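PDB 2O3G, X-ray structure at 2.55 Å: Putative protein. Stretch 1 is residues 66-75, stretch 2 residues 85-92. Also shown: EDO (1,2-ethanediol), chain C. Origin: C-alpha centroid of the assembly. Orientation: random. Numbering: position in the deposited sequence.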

# COMPACT_ATOMS: atom_id res chain seq x y z
N ALA A 66 6.30 1.97 2.60
CA ALA A 66 6.36 0.88 3.53
C ALA A 66 6.82 -0.24 2.77
O ALA A 66 6.30 -0.46 1.65
CB ALA A 66 4.94 0.57 4.06
N ASP A 67 7.70 -1.04 3.35
CA ASP A 67 8.12 -2.32 2.68
C ASP A 67 7.36 -3.51 3.20
O ASP A 67 7.29 -3.67 4.42
CB ASP A 67 9.63 -2.58 2.88
CG ASP A 67 10.54 -1.50 2.17
OD1 ASP A 67 11.79 -1.56 2.30
OD2 ASP A 67 10.03 -0.63 1.42
N PHE A 68 6.88 -4.38 2.31
CA PHE A 68 6.04 -5.47 2.69
C PHE A 68 6.23 -6.72 1.79
O PHE A 68 5.97 -6.64 0.61
CB PHE A 68 4.61 -4.91 2.55
CG PHE A 68 3.47 -5.87 2.90
CD1 PHE A 68 2.98 -5.95 4.20
CD2 PHE A 68 2.86 -6.61 1.90
CE1 PHE A 68 1.90 -6.86 4.56
CE2 PHE A 68 1.74 -7.48 2.20
CZ PHE A 68 1.27 -7.59 3.54
N HIS A 69 6.61 -7.87 2.33
CA HIS A 69 6.76 -9.06 1.56
C HIS A 69 7.41 -8.89 0.20
O HIS A 69 6.91 -9.45 -0.79
CB HIS A 69 5.44 -9.77 1.34
CG HIS A 69 5.01 -10.58 2.51
ND1 HIS A 69 4.54 -9.99 3.69
CD2 HIS A 69 5.02 -11.91 2.72
CE1 HIS A 69 4.24 -10.93 4.56
NE2 HIS A 69 4.51 -12.10 4.00
N GLY A 70 8.54 -8.18 0.17
CA GLY A 70 9.31 -8.10 -1.05
C GLY A 70 8.94 -6.95 -1.98
O GLY A 70 9.45 -6.88 -3.07
N TRP A 71 8.01 -6.10 -1.56
CA TRP A 71 7.61 -4.96 -2.35
C TRP A 71 7.67 -3.69 -1.49
O TRP A 71 7.69 -3.78 -0.25
CB TRP A 71 6.23 -5.13 -2.82
CG TRP A 71 5.97 -6.33 -3.58
CD1 TRP A 71 5.75 -7.52 -3.09
CD2 TRP A 71 5.77 -6.42 -5.00
NE1 TRP A 71 5.45 -8.43 -4.13
CE2 TRP A 71 5.48 -7.76 -5.30
CE3 TRP A 71 5.91 -5.51 -6.05
CZ2 TRP A 71 5.26 -8.20 -6.58
CZ3 TRP A 71 5.66 -5.96 -7.35
CH2 TRP A 71 5.34 -7.29 -7.60
N ARG A 72 7.73 -2.54 -2.15
CA ARG A 72 7.74 -1.20 -1.52
C ARG A 72 6.50 -0.44 -1.94
O ARG A 72 6.02 -0.55 -3.08
CB ARG A 72 8.91 -0.45 -2.05
CG ARG A 72 9.04 0.89 -1.50
CD ARG A 72 10.48 1.30 -1.59
NE ARG A 72 11.16 0.90 -0.39
CZ ARG A 72 12.44 1.14 -0.10
NH1 ARG A 72 13.22 1.83 -0.91
NH2 ARG A 72 12.92 0.67 1.04
N PHE A 73 5.92 0.30 -1.02
CA PHE A 73 4.66 0.98 -1.31
C PHE A 73 4.89 2.37 -0.95
O PHE A 73 5.31 2.64 0.17
CB PHE A 73 3.60 0.39 -0.46
CG PHE A 73 3.22 -0.98 -0.89
CD1 PHE A 73 2.21 -1.17 -1.77
CD2 PHE A 73 3.90 -2.09 -0.42
CE1 PHE A 73 1.82 -2.47 -2.13
CE2 PHE A 73 3.49 -3.36 -0.78
CZ PHE A 73 2.46 -3.54 -1.65
N GLU A 74 4.71 3.28 -1.89
CA GLU A 74 5.15 4.65 -1.62
C GLU A 74 4.08 5.63 -1.95
O GLU A 74 3.45 5.56 -3.00
CB GLU A 74 6.37 5.00 -2.45
CG GLU A 74 6.94 6.39 -2.16
CD GLU A 74 8.10 6.77 -3.09
OE1 GLU A 74 8.39 6.02 -4.07
OE2 GLU A 74 8.73 7.81 -2.83
N VAL A 75 3.84 6.53 -1.04
CA VAL A 75 2.72 7.43 -1.27
C VAL A 75 3.22 8.54 -2.15
O VAL A 75 4.19 9.27 -1.85
CB VAL A 75 2.10 7.90 0.04
CG1 VAL A 75 3.04 7.67 1.09
CG2 VAL A 75 1.72 9.36 -0.01
N ARG A 85 -2.63 7.99 -4.31
CA ARG A 85 -1.83 7.13 -5.25
C ARG A 85 -0.63 6.57 -4.58
O ARG A 85 0.16 7.32 -3.90
CB ARG A 85 -1.25 7.94 -6.42
CG ARG A 85 -2.20 8.24 -7.45
CD ARG A 85 -1.93 7.56 -8.74
NE ARG A 85 -3.26 7.16 -9.17
CZ ARG A 85 -3.54 6.16 -10.00
NH1 ARG A 85 -4.81 5.90 -10.27
NH2 ARG A 85 -2.56 5.45 -10.56
N VAL A 86 -0.44 5.27 -4.81
CA VAL A 86 0.81 4.68 -4.35
C VAL A 86 1.58 3.99 -5.47
O VAL A 86 0.99 3.46 -6.46
CB VAL A 86 0.63 3.89 -3.00
CG1 VAL A 86 -0.80 3.67 -2.71
CG2 VAL A 86 1.36 2.57 -3.01
N LYS A 87 2.90 4.10 -5.37
CA LYS A 87 3.83 3.53 -6.38
C LYS A 87 4.41 2.22 -5.83
O LYS A 87 5.06 2.23 -4.77
CB LYS A 87 5.01 4.51 -6.65
CG LYS A 87 5.95 4.12 -7.85
CD LYS A 87 7.32 4.84 -7.97
CE LYS A 87 7.84 4.78 -9.47
NZ LYS A 87 6.76 4.65 -10.66
N ILE A 88 4.13 1.11 -6.52
CA ILE A 88 4.68 -0.17 -6.14
C ILE A 88 6.01 -0.43 -6.88
O ILE A 88 6.03 -0.52 -8.18
CB ILE A 88 3.86 -1.34 -6.61
CG1 ILE A 88 2.33 -1.22 -6.49
CG2 ILE A 88 4.23 -2.41 -5.78
CD1 ILE A 88 1.77 -1.04 -5.15
N THR A 89 7.10 -0.56 -6.11
CA THR A 89 8.31 -1.20 -6.63
C THR A 89 8.78 -2.58 -5.99
O THR A 89 8.14 -3.07 -5.04
CB THR A 89 9.45 -0.20 -6.75
OG1 THR A 89 9.91 0.27 -5.47
CG2 THR A 89 9.04 0.96 -7.67
N LYS A 90 9.88 -3.20 -6.51
CA LYS A 90 10.45 -4.48 -5.98
C LYS A 90 11.61 -4.34 -4.95
O LYS A 90 12.49 -3.48 -5.09
CB LYS A 90 10.85 -5.36 -7.12
CG LYS A 90 9.92 -6.46 -7.38
CD LYS A 90 10.41 -7.52 -6.59
CE LYS A 90 9.42 -8.61 -6.28
NZ LYS A 90 10.16 -9.12 -5.04
N LEU A 91 11.65 -5.11 -3.87
CA LEU A 91 12.78 -4.93 -3.02
C LEU A 91 13.87 -5.87 -3.55
O LEU A 91 13.48 -6.84 -4.28
CB LEU A 91 12.42 -5.18 -1.59
CG LEU A 91 12.18 -3.88 -0.84
CD1 LEU A 91 12.61 -2.73 -1.66
CD2 LEU A 91 10.76 -3.77 -0.59
N PRO A 92 15.20 -5.47 -3.38
CA PRO A 92 16.37 -6.32 -3.39
C PRO A 92 16.04 -7.76 -3.12
O PRO A 92 15.40 -8.39 -3.99
CB PRO A 92 17.21 -5.72 -2.27
CG PRO A 92 17.03 -4.20 -2.51
CD PRO A 92 15.68 -4.06 -3.30
C1 EDO C . 7.82 -8.02 6.18
O1 EDO C . 7.62 -7.84 4.77
C2 EDO C . 6.45 -8.37 6.76
O2 EDO C . 5.97 -7.19 7.40

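Residues 71-75 and 85-90 are neighbouring antiparallel strands, and a ladder of backbone hydrogen bonds joins them. Ala66 makes no contact with stretch 2. It pairs instead with Phe73 in the hairpin of stretch 1, where Phe73 N bonds to Ala66 O at 2.8 Å. Asp67 sits beside Leu91, with Asp67 CG 3.6 Å from Leu91 CD2. Its carboxylate also forms a salt bridge with Arg72, Arg72 NE to Asp67 OD2 at 2.6 Å, with a second hydrogen bond from Arg72 NH2 to Asp67 OD1 at 2.8 Å.

Phe68 to Trp71 form a type I' turn. His69 lies in it, clear of stretch 2, and its N bonds to O1 of the ethanediol at 2.6 Å. Gly70 has phi 90°, where a CB would be jammed against the preceding carbonyl O. Gly70 O accepts two hydrogen bonds, from Leu91 N at 2.9 Å and from Lys90 NZ at 3.1 Å.

Trp71 shares a sheet face with Phe73, Val75, Val86, Ile88 and Lys90. The Lys90 chain lies over its indole, giving CH-pi and cation-pi contacts. Trp71 CE3 also packs on Ile88 CG2 at 3.5 Å.

Arg72 points to the other face, with Thr89. Its backbone bonds both ways: Arg72 N to Thr89 O at 3.0 Å and Thr89 N to Arg72 O at 3.2 Å. Leu91 CD1 lies over one face of its guanidinium.

Phe73 is buried. Phe73 CE1 meets Ile88 CD1 at 3.3 Å, and Val86 CG2 sits at the ring edge, 4.0 Å from Phe73 CD1. Apolar groups suit this interior.

Glu74 repeats the two-way pairing: Glu74 N to Lys87 O at 3.1 Å and Lys87 N to Glu74 O at 2.8 Å. Both side chains are partly exposed, which suits their charge. Val75 ends the stretch opposite Val86, and both are buried.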